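Local coordinates for protein carboxylesterase YBFK (Bacillus subtilis, PDB 4CCY) that hydrolyses carboxylic esters to an alcohol and a carboxylate in vitro, as a carboxylesterase of the alpha/beta hydrolase superfamily, at residues L15-Q23 with D87-S95. Numbering follows the deposited sequence.
Sequences LRFYQAYDQ and DIIGDKNKS
Tyr21 reaches across from helix 12-24 and donates a hydrogen bond from its phenol OH to Asp87, OH lying 2.6 Å from OD2. OD2 sits at the edge of the Tyr21 ring, in its plane, and accepts on its syn lone pair, although ring and carboxylate planes are 38° apart. Lys94 runs obliquely over one face of the same ring: its CE sits 4.0 Å from the centroid of Tyr21 in a CH-pi contact, and its CG packs against CE2 and CD2. From there the chain bends at chi4, and NZ closes a salt bridge of 2.7 Å to OD1 of Asp22, again on a syn lone pair. The ring of Tyr18 meets this lysine too, CE2 lying 3.9 Å from Lys94 CG, so the aliphatic chain passes between two tyrosines about one helical turn apart. One residue before Tyr18, Phe17 has CG anti to its backbone N (chi1 170°), which packs the ring end on the Lys92-Asn93 backbone, CZ 3.3 Å from Lys92 O and Asn93 CA at the edge in the ring plane.

All this ties an N-terminal helix to the loop that follows strand 82-86 of the central sheet of the alpha/beta hydrolase fold, away from the predicted charge-relay residues. With an alanine at Tyr21, Asp87 OD2 would probably rely on its longer bond from Lys94 N, and the lysine chain would be likely to turn more freely over the gap.

Behind the first shell, the loop fixes its own groups. That Lys94 N bond meets OD2 on the anti side, and Asp87 OD1 is held by Ser67. Asn93 forms an Asx turn, OD1 accepting from Ser95 N, while ND2 gives an almost straight bond (174°) to Ile88 O at the start of a type II turn. Further out, Arg211 bonds both Tyr18 OH and Asn93 O, bridging helix and loop.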
loop_
_atom_site.group_PDB
_atom_site.type_symbol
_atom_site.label_atom_id
_atom_site.label_comp_id
_atom_site.label_asym_id
_atom_site.label_seq_id
_atom_site.Cartn_x
_atom_site.Cartn_y
_atom_site.Cartn_z
ATOM N N LEU A 15 -14.309 -5.902 17.181
ATOM C CA LEU A 15 -14.252 -7.354 17.219
ATOM C C LEU A 15 -14.681 -7.951 15.879
ATOM O O LEU A 15 -14.031 -8.851 15.359
ATOM C CB LEU A 15 -15.134 -7.885 18.351
ATOM C CG LEU A 15 -15.021 -9.365 18.731
ATOM C CD1 LEU A 15 -13.605 -9.748 19.148
ATOM C CD2 LEU A 15 -16.021 -9.675 19.832
ATOM N N ARG A 16 -15.769 -7.434 15.319
ATOM C CA ARG A 16 -16.264 -7.918 14.042
ATOM C C ARG A 16 -15.239 -7.696 12.923
ATOM O O ARG A 16 -15.095 -8.544 12.035
ATOM C CB ARG A 16 -17.621 -7.301 13.712
ATOM C CG ARG A 16 -18.774 -8.012 14.404
ATOM C CD ARG A 16 -20.116 -7.421 14.019
ATOM N NE ARG A 16 -20.581 -6.444 15.002
ATOM C CZ ARG A 16 -20.747 -5.144 14.767
ATOM N NH1 ARG A 16 -20.489 -4.629 13.566
ATOM N NH2 ARG A 16 -21.179 -4.353 15.739
ATOM N N PHE A 17 -14.522 -6.572 12.988
ATOM C CA PHE A 17 -13.452 -6.293 12.030
ATOM C C PHE A 17 -12.253 -7.249 12.162
ATOM O O PHE A 17 -11.810 -7.841 11.172
ATOM C CB PHE A 17 -12.969 -4.838 12.117
ATOM C CG PHE A 17 -11.716 -4.581 11.328
ATOM C CD1 PHE A 17 -11.749 -4.562 9.927
ATOM C CD2 PHE A 17 -10.497 -4.392 11.973
ATOM C CE1 PHE A 17 -10.591 -4.333 9.187
ATOM C CE2 PHE A 17 -9.337 -4.172 11.241
ATOM C CZ PHE A 17 -9.385 -4.145 9.846
ATOM N N TYR A 18 -11.734 -7.375 13.382
ATOM C CA TYR A 18 -10.668 -8.326 13.684
ATOM C C TYR A 18 -11.068 -9.737 13.247
ATOM O O TYR A 18 -10.268 -10.454 12.658
ATOM C CB TYR A 18 -10.275 -8.264 15.178
ATOM C CG TYR A 18 -9.173 -7.252 15.507
ATOM C CD1 TYR A 18 -9.397 -5.875 15.404
ATOM C CD2 TYR A 18 -7.903 -7.682 15.936
ATOM C CE1 TYR A 18 -8.391 -4.956 15.698
ATOM C CE2 TYR A 18 -6.888 -6.773 16.237
ATOM C CZ TYR A 18 -7.135 -5.410 16.109
ATOM O OH TYR A 18 -6.131 -4.503 16.399
ATOM N N GLN A 19 -12.324 -10.113 13.495
ATOM C CA GLN A 19 -12.830 -11.407 13.054
ATOM C C GLN A 19 -12.813 -11.522 11.528
ATOM O O GLN A 19 -12.341 -12.520 10.993
ATOM C CB GLN A 19 -14.228 -11.695 13.625
ATOM C CG GLN A 19 -14.221 -12.100 15.101
ATOM C CD GLN A 19 -15.616 -12.197 15.710
ATOM O OE1 GLN A 19 -16.619 -11.913 15.052
ATOM N NE2 GLN A 19 -15.684 -12.606 16.974
ATOM N N ALA A 20 -13.304 -10.496 10.836
ATOM C CA ALA A 20 -13.288 -10.486 9.374
ATOM C C ALA A 20 -11.862 -10.567 8.797
ATOM O O ALA A 20 -11.634 -11.288 7.827
ATOM C CB ALA A 20 -14.038 -9.271 8.828
ATOM N N TYR A 21 -10.923 -9.816 9.390
ATOM C CA TYR A 21 -9.492 -9.849 9.038
ATOM C C TYR A 21 -8.930 -11.272 9.159
ATOM O O TYR A 21 -8.264 -11.760 8.251
ATOM C CB TYR A 21 -8.707 -8.898 9.960
ATOM C CG TYR A 21 -7.324 -8.448 9.490
ATOM C CD1 TYR A 21 -6.527 -9.251 8.653
ATOM C CD2 TYR A 21 -6.796 -7.238 9.920
ATOM C CE1 TYR A 21 -5.270 -8.835 8.239
ATOM C CE2 TYR A 21 -5.532 -6.821 9.522
ATOM C CZ TYR A 21 -4.774 -7.625 8.679
ATOM O OH TYR A 21 -3.522 -7.227 8.284
ATOM N N ASP A 22 -9.187 -11.933 10.287
ATOM C CA ASP A 22 -8.732 -13.317 10.460
ATOM C C ASP A 22 -9.328 -14.251 9.405
ATOM O O ASP A 22 -8.633 -15.132 8.903
ATOM C CB ASP A 22 -9.012 -13.817 11.876
ATOM C CG ASP A 22 -8.164 -13.109 12.921
ATOM O OD1 ASP A 22 -7.126 -12.503 12.553
ATOM O OD2 ASP A 22 -8.531 -13.153 14.112
ATOM N N GLN A 23 -10.598 -14.041 9.052
ATOM C CA GLN A 23 -11.216 -14.782 7.943
ATOM C C GLN A 23 -10.422 -14.577 6.671
ATOM O O GLN A 23 -10.082 -15.540 5.993
ATOM C CB GLN A 23 -12.629 -14.303 7.628
ATOM C CG GLN A 23 -13.510 -13.981 8.801
ATOM C CD GLN A 23 -14.123 -15.211 9.379
ATOM O OE1 GLN A 23 -13.415 -16.075 9.880
ATOM N NE2 GLN A 23 -15.440 -15.307 9.312
ATOM N N ASP A 87 1.206 -3.481 8.219
ATOM C CA ASP A 87 -0.105 -2.825 8.347
ATOM C C ASP A 87 0.120 -1.357 8.653
ATOM O O ASP A 87 0.695 -1.024 9.677
ATOM C CB ASP A 87 -0.983 -3.474 9.440
ATOM C CG ASP A 87 -1.798 -4.663 8.922
ATOM O OD1 ASP A 87 -1.659 -5.029 7.727
ATOM O OD2 ASP A 87 -2.559 -5.268 9.718
ATOM N N ILE A 88 -0.315 -0.485 7.751
ATOM C CA ILE A 88 -0.045 0.945 7.910
ATOM C C ILE A 88 -0.789 1.459 9.135
ATOM O O ILE A 88 -2.008 1.352 9.225
ATOM C CB ILE A 88 -0.409 1.757 6.637
ATOM C CG1 ILE A 88 0.408 1.246 5.437
ATOM C CG2 ILE A 88 -0.190 3.255 6.880
ATOM C CD1 ILE A 88 -0.194 1.596 4.088
ATOM N N ILE A 89 -0.029 1.992 10.083
ATOM C CA ILE A 89 -0.567 2.459 11.337
ATOM C C ILE A 89 -1.437 3.698 11.094
ATOM O O ILE A 89 -1.067 4.584 10.310
ATOM C CB ILE A 89 0.575 2.667 12.366
ATOM C CG1 ILE A 89 0.051 2.550 13.808
ATOM C CG2 ILE A 89 1.361 3.952 12.114
ATOM C CD1 ILE A 89 1.153 2.201 14.807
ATOM N N GLY A 90 -2.613 3.719 11.716
ATOM C CA GLY A 90 -3.572 4.810 11.504
ATOM C C GLY A 90 -4.626 4.503 10.450
ATOM O O GLY A 90 -5.475 5.344 10.134
ATOM N N ASP A 91 -4.583 3.287 9.919
ATOM C CA ASP A 91 -5.608 2.798 9.000
ATOM C C ASP A 91 -6.310 1.585 9.643
ATOM O O ASP A 91 -5.883 1.095 10.702
ATOM C CB ASP A 91 -4.960 2.460 7.648
ATOM C CG ASP A 91 -5.968 2.063 6.566
ATOM O OD1 ASP A 91 -7.161 2.427 6.662
ATOM O OD2 ASP A 91 -5.556 1.367 5.609
ATOM N N LYS A 92 -7.384 1.111 9.022
ATOM C CA LYS A 92 -8.171 0.015 9.594
ATOM C C LYS A 92 -7.485 -1.338 9.367
ATOM O O LYS A 92 -7.550 -1.924 8.276
ATOM C CB LYS A 92 -9.604 0.025 9.064
ATOM C CG LYS A 92 -10.375 1.285 9.414
ATOM C CD LYS A 92 -10.883 1.259 10.848
ATOM C CE LYS A 92 -11.601 2.560 11.168
ATOM N NZ LYS A 92 -12.812 2.787 10.327
ATOM N N ASN A 93 -6.816 -1.805 10.425
ATOM C CA ASN A 93 -5.997 -3.007 10.393
ATOM C C ASN A 93 -5.505 -3.264 11.820
ATOM O O ASN A 93 -6.049 -2.680 12.769
ATOM C CB ASN A 93 -4.838 -2.868 9.374
ATOM C CG ASN A 93 -3.917 -1.692 9.680
ATOM O OD1 ASN A 93 -3.429 -1.541 10.807
ATOM N ND2 ASN A 93 -3.652 -0.864 8.663
ATOM N N LYS A 94 -4.495 -4.110 11.981
ATOM C CA LYS A 94 -4.093 -4.573 13.319
ATOM C C LYS A 94 -3.009 -3.718 13.997
ATOM O O LYS A 94 -2.672 -3.927 15.176
ATOM C CB LYS A 94 -3.644 -6.038 13.263
ATOM C CG LYS A 94 -4.762 -7.029 12.966
ATOM C CD LYS A 94 -4.357 -8.437 13.380
ATOM C CE LYS A 94 -5.291 -9.465 12.758
ATOM N NZ LYS A 94 -5.464 -10.636 13.661
ATOM N N SER A 95 -2.450 -2.760 13.272
ATOM C CA SER A 95 -1.514 -1.831 13.894
ATOM C C SER A 95 -2.260 -0.927 14.891
ATOM O O SER A 95 -3.423 -0.575 14.665
ATOM C CB SER A 95 -0.737 -1.055 12.822
ATOM O OG SER A 95 0.035 -1.970 12.045
#